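Long-range contacts in LPXTG cell wall surface protein (Streptococcus gordonii, PDB 4IGB), which is probably a surface adhesin tethered to the bacterial cell wall, represented here by its N-terminal part, the N1 and N2 domains: residues 15-20 / 220-225; 79-84 / 116-121. All blocks are in the same frame, centred on the assembly; numbering follows the deposited sequence.

Contact 1. Residues 15-20 / 220-225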
ATOM      1  N   GLU B  15      14.902  -1.001  -3.141  1.00 17.93           N
ATOM      2  CA  GLU B  15      15.183  -1.946  -4.195  1.00 18.27           C
ATOM      3  C   GLU B  15      14.341  -1.602  -5.426  1.00 19.02           C
ATOM      4  O   GLU B  15      13.108  -1.520  -5.354  1.00 25.67           O
ATOM      5  CB  GLU B  15      14.911  -3.372  -3.713  1.00 17.85           C
ATOM      6  CG  GLU B  15      14.901  -4.379  -4.836  1.00 34.01           C
ATOM      7  CD  GLU B  15      14.566  -5.783  -4.364  1.00 37.95           C
ATOM      8  OE1 GLU B  15      14.496  -6.014  -3.138  1.00 37.52           O
ATOM      9  OE2 GLU B  15      14.369  -6.656  -5.232  1.00 45.78           O
ATOM     10  N   GLU B  16      15.007  -1.356  -6.547  1.00 15.23           N
ATOM     11  CA  GLU B  16      14.306  -1.056  -7.786  1.00 17.17           C
ATOM     12  C   GLU B  16      14.492  -2.216  -8.752  1.00 26.94           C
ATOM     13  O   GLU B  16      15.623  -2.564  -9.095  1.00 20.70           O
ATOM     14  CB  GLU B  16      14.813   0.243  -8.419  1.00 20.30           C
ATOM     15  CG  GLU B  16      14.479   1.493  -7.650  1.00 16.42           C
ATOM     16  CD  GLU B  16      14.886   2.744  -8.400  1.00 22.15           C
ATOM     17  OE1 GLU B  16      15.999   2.758  -8.960  1.00 29.49           O
ATOM     18  OE2 GLU B  16      14.104   3.720  -8.426  1.00 23.56           O
ATOM     19  N   ILE B  17      13.380  -2.803  -9.186  1.00 19.22           N
ATOM     20  CA  ILE B  17      13.414  -3.981 -10.040  1.00 24.75           C
ATOM     21  C   ILE B  17      12.689  -3.745 -11.347  1.00 20.93           C
ATOM     22  O   ILE B  17      11.641  -3.112 -11.374  1.00 26.49           O
ATOM     23  CB  ILE B  17      12.747  -5.183  -9.362  1.00 25.47           C
ATOM     24  CG1 ILE B  17      13.529  -5.595  -8.130  1.00 30.48           C
ATOM     25  CG2 ILE B  17      12.683  -6.379 -10.319  1.00 31.54           C
ATOM     26  CD1 ILE B  17      12.917  -6.775  -7.448  1.00 42.33           C
ATOM     27  N   LYS B  18      13.255  -4.258 -12.432  1.00 20.04           N
ATOM     28  CA  LYS B  18      12.559  -4.311 -13.713  1.00 19.44           C
ATOM     29  C   LYS B  18      12.693  -5.725 -14.262  1.00 23.30           C
ATOM     30  O   LYS B  18      13.798  -6.247 -14.382  1.00 27.30           O
ATOM     31  CB  LYS B  18      13.136  -3.305 -14.707  1.00 20.99           C
ATOM     32  CG  LYS B  18      12.484  -3.399 -16.081  1.00 21.53           C
ATOM     33  CD  LYS B  18      13.062  -2.401 -17.067  1.00 31.29           C
ATOM     34  CE  LYS B  18      12.808  -0.981 -16.628  1.00 37.43           C
ATOM     35  NZ  LYS B  18      13.444   0.003 -17.545  1.00 38.15           N
ATOM     36  N   ASN B  19      11.568  -6.350 -14.577  1.00 25.63           N
ATOM     37  CA  ASN B  19      11.579  -7.736 -15.023  1.00 25.59           C
ATOM     38  C   ASN B  19      10.321  -8.045 -15.827  1.00 29.09           C
ATOM     39  O   ASN B  19       9.599  -7.127 -16.216  1.00 29.28           O
ATOM     40  CB  ASN B  19      11.713  -8.676 -13.824  1.00 22.10           C
ATOM     41  CG  ASN B  19      10.540  -8.570 -12.862  1.00 21.60           C
ATOM     42  OD1 ASN B  19       9.467  -8.120 -13.232  1.00 22.88           O
ATOM     43  ND2 ASN B  19      10.743  -9.004 -11.625  1.00 27.27           N
ATOM     44  N   GLY B  20      10.053  -9.328 -16.055  1.00 26.46           N
ATOM     45  CA  GLY B  20       8.962  -9.744 -16.923  1.00 22.33           C
ATOM     46  C   GLY B  20       7.617  -9.878 -16.236  1.00 27.71           C
ATOM     47  O   GLY B  20       6.605 -10.183 -16.872  1.00 28.44           O
ATOM     48  N   VAL B 220      10.398   4.504   0.253  1.00 18.42           N
ATOM     49  CA  VAL B 220       9.964   3.340  -0.497  1.00 15.90           C
ATOM     50  C   VAL B 220      10.963   2.191  -0.358  1.00 21.40           C
ATOM     51  O   VAL B 220      12.190   2.386  -0.455  1.00 18.61           O
ATOM     52  CB  VAL B 220       9.686   3.704  -1.982  1.00 16.50           C
ATOM     53  CG1 VAL B 220       9.428   2.470  -2.809  1.00 15.44           C
ATOM     54  CG2 VAL B 220       8.498   4.628  -2.056  1.00 14.77           C
ATOM     55  N   ASN B 221      10.419   1.005  -0.114  1.00 16.53           N
ATOM     56  CA  ASN B 221      11.205  -0.210   0.025  1.00 23.09           C
ATOM     57  C   ASN B 221      11.438  -0.897  -1.320  1.00 18.54           C
ATOM     58  O   ASN B 221      12.547  -1.347  -1.601  1.00 21.27           O
ATOM     59  CB  ASN B 221      10.511  -1.183   0.982  1.00 17.54           C
ATOM     60  CG  ASN B 221      11.281  -2.497   1.147  1.00 17.83           C
ATOM     61  OD1 ASN B 221      11.015  -3.466   0.450  1.00 21.88           O
ATOM     62  ND2 ASN B 221      12.230  -2.524   2.058  1.00 24.05           N
ATOM     63  N   LEU B 222      10.405  -0.960  -2.158  1.00 16.92           N
ATOM     64  CA  LEU B 222      10.523  -1.672  -3.432  1.00 11.31           C
ATOM     65  C   LEU B 222       9.738  -1.020  -4.563  1.00 19.26           C
ATOM     66  O   LEU B 222       8.538  -0.724  -4.426  1.00 19.32           O
ATOM     67  CB  LEU B 222      10.107  -3.137  -3.245  1.00 12.29           C
ATOM     68  CG  LEU B 222      10.063  -4.098  -4.446  1.00 25.47           C
ATOM     69  CD1 LEU B 222      11.336  -4.030  -5.240  1.00 29.38           C
ATOM     70  CD2 LEU B 222       9.852  -5.526  -3.979  1.00 28.37           C
ATOM     71  N   ARG B 223      10.413  -0.798  -5.685  1.00 15.14           N
ATOM     72  CA  ARG B 223       9.758  -0.267  -6.873  1.00 16.06           C
ATOM     73  C   ARG B 223       9.848  -1.255  -8.028  1.00 22.90           C
ATOM     74  O   ARG B 223      10.939  -1.574  -8.513  1.00 19.62           O
ATOM     75  CB  ARG B 223      10.360   1.067  -7.301  1.00 16.83           C
ATOM     76  CG  ARG B 223       9.658   1.669  -8.513  1.00 13.23           C
ATOM     77  CD  ARG B 223      10.638   2.039  -9.610  1.00 23.00           C
ATOM     78  NE  ARG B 223      11.244   0.863 -10.224  1.00 23.40           N
ATOM     79  CZ  ARG B 223      12.180   0.917 -11.168  1.00 22.49           C
ATOM     80  NH1 ARG B 223      12.625   2.088 -11.598  1.00 19.70           N
ATOM     81  NH2 ARG B 223      12.669  -0.202 -11.684  1.00 23.25           N
ATOM     82  N   LEU B 224       8.700  -1.749  -8.465  1.00 17.23           N
ATOM     83  CA  LEU B 224       8.687  -2.728  -9.536  1.00 16.20           C
ATOM     84  C   LEU B 224       8.244  -2.102 -10.850  1.00 20.81           C
ATOM     85  O   LEU B 224       7.257  -1.384 -10.890  1.00 19.46           O
ATOM     86  CB  LEU B 224       7.759  -3.889  -9.191  1.00 22.93           C
ATOM     87  CG  LEU B 224       7.526  -4.839 -10.377  1.00 22.63           C
ATOM     88  CD1 LEU B 224       8.752  -5.719 -10.585  1.00 21.76           C
ATOM     89  CD2 LEU B 224       6.287  -5.690 -10.168  1.00 19.49           C
ATOM     90  N   MET B 225       8.989  -2.375 -11.914  1.00 21.00           N
ATOM     91  CA  MET B 225       8.568  -2.049 -13.271  1.00 19.19           C
ATOM     92  C   MET B 225       8.603  -3.297 -14.123  1.00 20.29           C
ATOM     93  O   MET B 225       9.342  -4.234 -13.844  1.00 27.96           O
ATOM     94  CB  MET B 225       9.507  -1.052 -13.923  1.00 22.48           C
ATOM     95  CG  MET B 225       9.327   0.376 -13.521  1.00 22.80           C
ATOM     96  SD  MET B 225      10.471   1.374 -14.471  1.00 26.83           S
ATOM     97  CE  MET B 225       9.988   3.026 -13.927  1.00 21.04           C
TER
HETATM   98  O   HOH W   1      13.263  -4.894  -0.540  1.00 37.97           O

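Contact 2. Residues 79-84 / 116-121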
ATOM      1  N   SER B  79     -10.464  36.652 -10.732  1.00 31.02           N
ATOM      2  CA  SER B  79      -9.822  37.918 -11.062  1.00 40.43           C
ATOM      3  C   SER B  79      -8.314  37.779 -11.086  1.00 43.76           C
ATOM      4  O   SER B  79      -7.609  38.709 -11.474  1.00 51.25           O
ATOM      5  CB  SER B  79     -10.207  39.006 -10.059  1.00 36.84           C
ATOM      6  OG  SER B  79      -9.460  38.879  -8.856  1.00 37.37           O
ATOM      7  N   LYS B  80      -7.816  36.624 -10.653  1.00 39.12           N
ATOM      8  CA  LYS B  80      -6.376  36.427 -10.546  1.00 32.14           C
ATOM      9  C   LYS B  80      -5.864  35.409 -11.549  1.00 42.14           C
ATOM     10  O   LYS B  80      -5.854  34.193 -11.297  1.00 36.64           O
ATOM     11  CB  LYS B  80      -5.982  36.031  -9.126  1.00 34.57           C
ATOM     12  CG  LYS B  80      -6.118  37.150  -8.120  1.00 37.39           C
ATOM     13  CD  LYS B  80      -5.758  36.673  -6.729  1.00 52.95           C
ATOM     14  CE  LYS B  80      -5.894  37.805  -5.710  1.00 62.39           C
ATOM     15  NZ  LYS B  80      -5.458  37.370  -4.354  1.00 65.55           N
ATOM     16  N   LYS B  81      -5.433  35.915 -12.698  1.00 35.35           N
ATOM     17  CA  LYS B  81      -4.957  35.044 -13.756  1.00 34.99           C
ATOM     18  C   LYS B  81      -3.512  34.666 -13.470  1.00 39.20           C
ATOM     19  O   LYS B  81      -2.573  35.161 -14.089  1.00 31.75           O
ATOM     20  CB  LYS B  81      -5.159  35.698 -15.126  1.00 43.93           C
ATOM     21  CG  LYS B  81      -6.645  35.839 -15.475  1.00 44.12           C
ATOM     22  CD  LYS B  81      -6.918  36.984 -16.436  1.00 56.55           C
ATOM     23  CE  LYS B  81      -8.417  37.174 -16.624  1.00 54.42           C
ATOM     24  NZ  LYS B  81      -9.136  37.245 -15.311  1.00 45.25           N
ATOM     25  N   GLN B  82      -3.355  33.777 -12.498  1.00 28.49           N
ATOM     26  CA  GLN B  82      -2.045  33.362 -12.050  1.00 31.54           C
ATOM     27  C   GLN B  82      -2.186  32.113 -11.198  1.00 30.01           C
ATOM     28  O   GLN B  82      -3.298  31.667 -10.913  1.00 23.93           O
ATOM     29  CB  GLN B  82      -1.390  34.478 -11.239  1.00 33.49           C
ATOM     30  CG  GLN B  82      -2.155  34.857  -9.985  1.00 36.27           C
ATOM     31  CD  GLN B  82      -1.648  36.146  -9.374  1.00 52.99           C
ATOM     32  OE1 GLN B  82      -1.084  36.993 -10.070  1.00 58.21           O
ATOM     33  NE2 GLN B  82      -1.841  36.302  -8.069  1.00 52.73           N
ATOM     34  N   ASP B  83      -1.058  31.543 -10.801  1.00 19.14           N
ATOM     35  CA  ASP B  83      -1.085  30.335  -9.996  1.00 27.10           C
ATOM     36  C   ASP B  83      -1.855  30.582  -8.714  1.00 29.33           C
ATOM     37  O   ASP B  83      -1.798  31.668  -8.141  1.00 27.81           O
ATOM     38  CB  ASP B  83       0.333  29.863  -9.689  1.00 24.75           C
ATOM     39  CG  ASP B  83       1.072  29.422 -10.934  1.00 31.08           C
ATOM     40  OD1 ASP B  83       0.446  29.399 -12.017  1.00 30.64           O
ATOM     41  OD2 ASP B  83       2.273  29.089 -10.835  1.00 35.39           O
ATOM     42  N   GLN B  84      -2.605  29.581  -8.278  1.00 26.15           N
ATOM     43  CA  GLN B  84      -3.322  29.684  -7.016  1.00 25.57           C
ATOM     44  C   GLN B  84      -3.098  28.432  -6.171  1.00 28.66           C
ATOM     45  O   GLN B  84      -3.260  27.315  -6.648  1.00 29.63           O
ATOM     46  CB  GLN B  84      -4.809  29.967  -7.250  1.00 26.37           C
ATOM     47  CG  GLN B  84      -5.038  31.283  -7.982  1.00 30.18           C
ATOM     48  CD  GLN B  84      -6.495  31.581  -8.259  1.00 28.06           C
ATOM     49  OE1 GLN B  84      -6.825  32.199  -9.273  1.00 38.88           O
ATOM     50  NE2 GLN B  84      -7.370  31.168  -7.358  1.00 18.56           N
ATOM     51  N   LEU B 116      -2.921  25.098  -8.330  1.00 19.45           N
ATOM     52  CA  LEU B 116      -3.455  25.340  -9.668  1.00 22.83           C
ATOM     53  C   LEU B 116      -2.476  26.221 -10.427  1.00 28.16           C
ATOM     54  O   LEU B 116      -2.241  27.369 -10.041  1.00 24.12           O
ATOM     55  CB  LEU B 116      -4.819  26.049  -9.576  1.00 22.19           C
ATOM     56  CG  LEU B 116      -6.103  25.207  -9.496  1.00 33.91           C
ATOM     57  CD1 LEU B 116      -5.917  23.889  -8.770  1.00 25.35           C
ATOM     58  CD2 LEU B 116      -7.252  25.999  -8.879  1.00 27.49           C
ATOM     59  N   HIS B 117      -1.899  25.680 -11.494  1.00 25.04           N
ATOM     60  CA  HIS B 117      -0.996  26.426 -12.360  1.00 21.31           C
ATOM     61  C   HIS B 117      -1.764  27.020 -13.534  1.00 27.13           C
ATOM     62  O   HIS B 117      -2.219  26.301 -14.426  1.00 24.65           O
ATOM     63  CB  HIS B 117       0.133  25.523 -12.880  1.00 24.91           C
ATOM     64  CG  HIS B 117       1.095  25.089 -11.814  1.00 35.68           C
ATOM     65  ND1 HIS B 117       2.246  25.788 -11.520  1.00 36.78           N
ATOM     66  CD2 HIS B 117       1.063  24.040 -10.958  1.00 28.55           C
ATOM     67  CE1 HIS B 117       2.889  25.182 -10.538  1.00 31.09           C
ATOM     68  NE2 HIS B 117       2.190  24.121 -10.176  1.00 30.94           N
ATOM     69  N   TYR B 118      -1.916  28.338 -13.524  1.00 28.50           N
ATOM     70  CA  TYR B 118      -2.601  29.036 -14.607  1.00 27.87           C
ATOM     71  C   TYR B 118      -1.937  28.747 -15.965  1.00 26.08           C
ATOM     72  O   TYR B 118      -0.716  28.846 -16.105  1.00 29.35           O
ATOM     73  CB  TYR B 118      -2.632  30.540 -14.325  1.00 28.52           C
ATOM     74  CG  TYR B 118      -3.505  31.317 -15.285  1.00 36.13           C
ATOM     75  CD1 TYR B 118      -4.880  31.083 -15.345  1.00 33.66           C
ATOM     76  CD2 TYR B 118      -2.966  32.287 -16.121  1.00 33.19           C
ATOM     77  CE1 TYR B 118      -5.692  31.789 -16.213  1.00 36.50           C
ATOM     78  CE2 TYR B 118      -3.774  33.005 -16.995  1.00 33.38           C
ATOM     79  CZ  TYR B 118      -5.134  32.747 -17.034  1.00 36.37           C
ATOM     80  OH  TYR B 118      -5.943  33.444 -17.893  1.00 42.00           O
ATOM     81  N   LEU B 119      -2.742  28.376 -16.957  1.00 26.93           N
ATOM     82  CA  LEU B 119      -2.209  27.949 -18.248  1.00 24.44           C
ATOM     83  C   LEU B 119      -1.842  29.098 -19.200  1.00 30.66           C
ATOM     84  O   LEU B 119      -1.176  28.879 -20.202  1.00 34.24           O
ATOM     85  CB  LEU B 119      -3.185  27.004 -18.935  1.00 28.53           C
ATOM     86  CG  LEU B 119      -3.114  25.537 -18.510  1.00 30.83           C
ATOM     87  CD1 LEU B 119      -4.342  24.801 -19.011  1.00 29.74           C
ATOM     88  CD2 LEU B 119      -1.835  24.889 -19.034  1.00 20.97           C
ATOM     89  N   ASN B 120      -2.277  30.315 -18.897  1.00 30.22           N
ATOM     90  CA  ASN B 120      -1.908  31.458 -19.735  1.00 41.14           C
ATOM     91  C   ASN B 120      -2.182  31.245 -21.225  1.00 33.29           C
ATOM     92  O   ASN B 120      -1.298  31.394 -22.064  1.00 35.17           O
ATOM     93  CB  ASN B 120      -0.434  31.813 -19.526  1.00 40.49           C
ATOM     94  CG  ASN B 120      -0.230  32.763 -18.372  1.00 60.48           C
ATOM     95  OD1 ASN B 120       0.353  32.404 -17.344  1.00 58.81           O
ATOM     96  ND2 ASN B 120      -0.717  33.991 -18.534  1.00 61.73           N
ATOM     97  N   THR B 121      -3.415  30.879 -21.539  1.00 36.74           N
ATOM     98  CA  THR B 121      -3.823  30.687 -22.917  1.00 35.23           C
ATOM     99  C   THR B 121      -5.142  31.400 -23.109  1.00 38.95           C
ATOM    100  O   THR B 121      -5.770  31.821 -22.136  1.00 34.01           O
ATOM    101  CB  THR B 121      -4.019  29.209 -23.241  1.00 34.69           C
ATOM    102  OG1 THR B 121      -4.999  28.655 -22.357  1.00 35.49           O
ATOM    103  CG2 THR B 121      -2.711  28.455 -23.081  1.00 36.68           C
TER
HETATM  104  O   HOH W   2       3.287  27.374 -13.340  1.00 46.55           O

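Contact 1. Residues 15-20 / 220-225
E15, E16, I17 and K18 face L222, R223, L224 and M225 in parallel register, the strand axes 4.7 Å apart and 12° from parallel. The backbone ladder is regular: R223 N to E15 O and I17 N to R223 O both measure 2.8 Å, whereas the last rung, N19 N to M225 O, stretches to 3.2 Å. Packing is tight around R223, whose guanidinium is sandwiched, E16 CB over the centre of one face and M225 CG over the other. R223 CG stands anti to the backbone N (chi1 -178°); bends further out turn NH2 back to I17 O at 3.1 Å. This donor sits above the carbonyl plane; I17 O also accepts M225 N. K18 ends this face more loosely and partly exposed, its CE 4.0 Å from M225 SD. On the face of E15, I17, L222 and L224, L222 CD1 meets I17 CD1 at 3.9 Å and also touches E15 CG. Looser is its partly exposed end, where R263 NH1 hydrogen-bonds N221 OD1 and a water 2.8 Å from N221 OD1 may link it to E15 OE1. N221 and L222 both face R263, a classic beta bulge in this mixed N1-domain sheet. E16 OE2 and R223 NH1 form a long salt bridge (3.9 Å); Y216 and Q233 bond OE2, and Q233 also NH1. No R223 N-H points at OE2; the attraction is probably electrostatic only, neutral partners supplying the directed bonds.

Contact 2. Residues 79-84 / 116-121
L116 N donates to Q84 O at 2.8 Å, and Q84 N returns a bond of 2.9 Å to L116 O, giving one antiparallel hydrogen-bonded pair. L116 O also receives a CA-H...O contact from D83 CA at 3.2 Å. One residue earlier than the pair, regular pairing stops and the D83 carboxylate takes over: its OD1 accepts Y118 N at 3.0 Å. That bond is bent (136° at the hydrogen), and the N-H arrives on the anti side of the carboxylate, 28° out of its plane. A water donates to D83 OD2 and lies 2.6 Å from H117 ND1, joining two groups whose planes are steeply inclined. In the fold, this is the open end of the long antiparallel hairpin of strands 84-100 and 103-118, where the incoming loop meets the outgoing strand; backbone hydrogen bonds from H117 to W171 carry the sheet on to strand 170-182, and the two rings also stack. The Y118 ring packs against the backbone and side chain of K81. K81, at the centre of an inverse gamma turn, sets CB over one ring face, 3.9 Å from the centroid, a CH-pi contact, while its CG reaches Y118 OH at 3.5 Å. N120 N lies over the opposite face toward the rim, F170 meets the ring edge-to-face, and A124 and M128 of helix 122-129 touch the same side chain.

Both contacts lie within the N1 domain but do not touch: their centres are 37 Å apart and their nearest atoms about 22 Å. In sequence, all of contact 2 falls between the two segments of contact 1. Contact 1 joins inner strands of a mixed five-stranded sheet, whereas contact 2 lies at the open end of a hairpin in an eight-stranded antiparallel sheet. The two sheets meet where R223 and M225 of contact 1 touch W242 on strand 239-243, a member of the larger sheet. Neither contact supplies a ligand to the sodium ion, bound by D198, D200 and T248; D198 and D200 follow strand 193-194, one of the two outermost strands of contact 1's sheet.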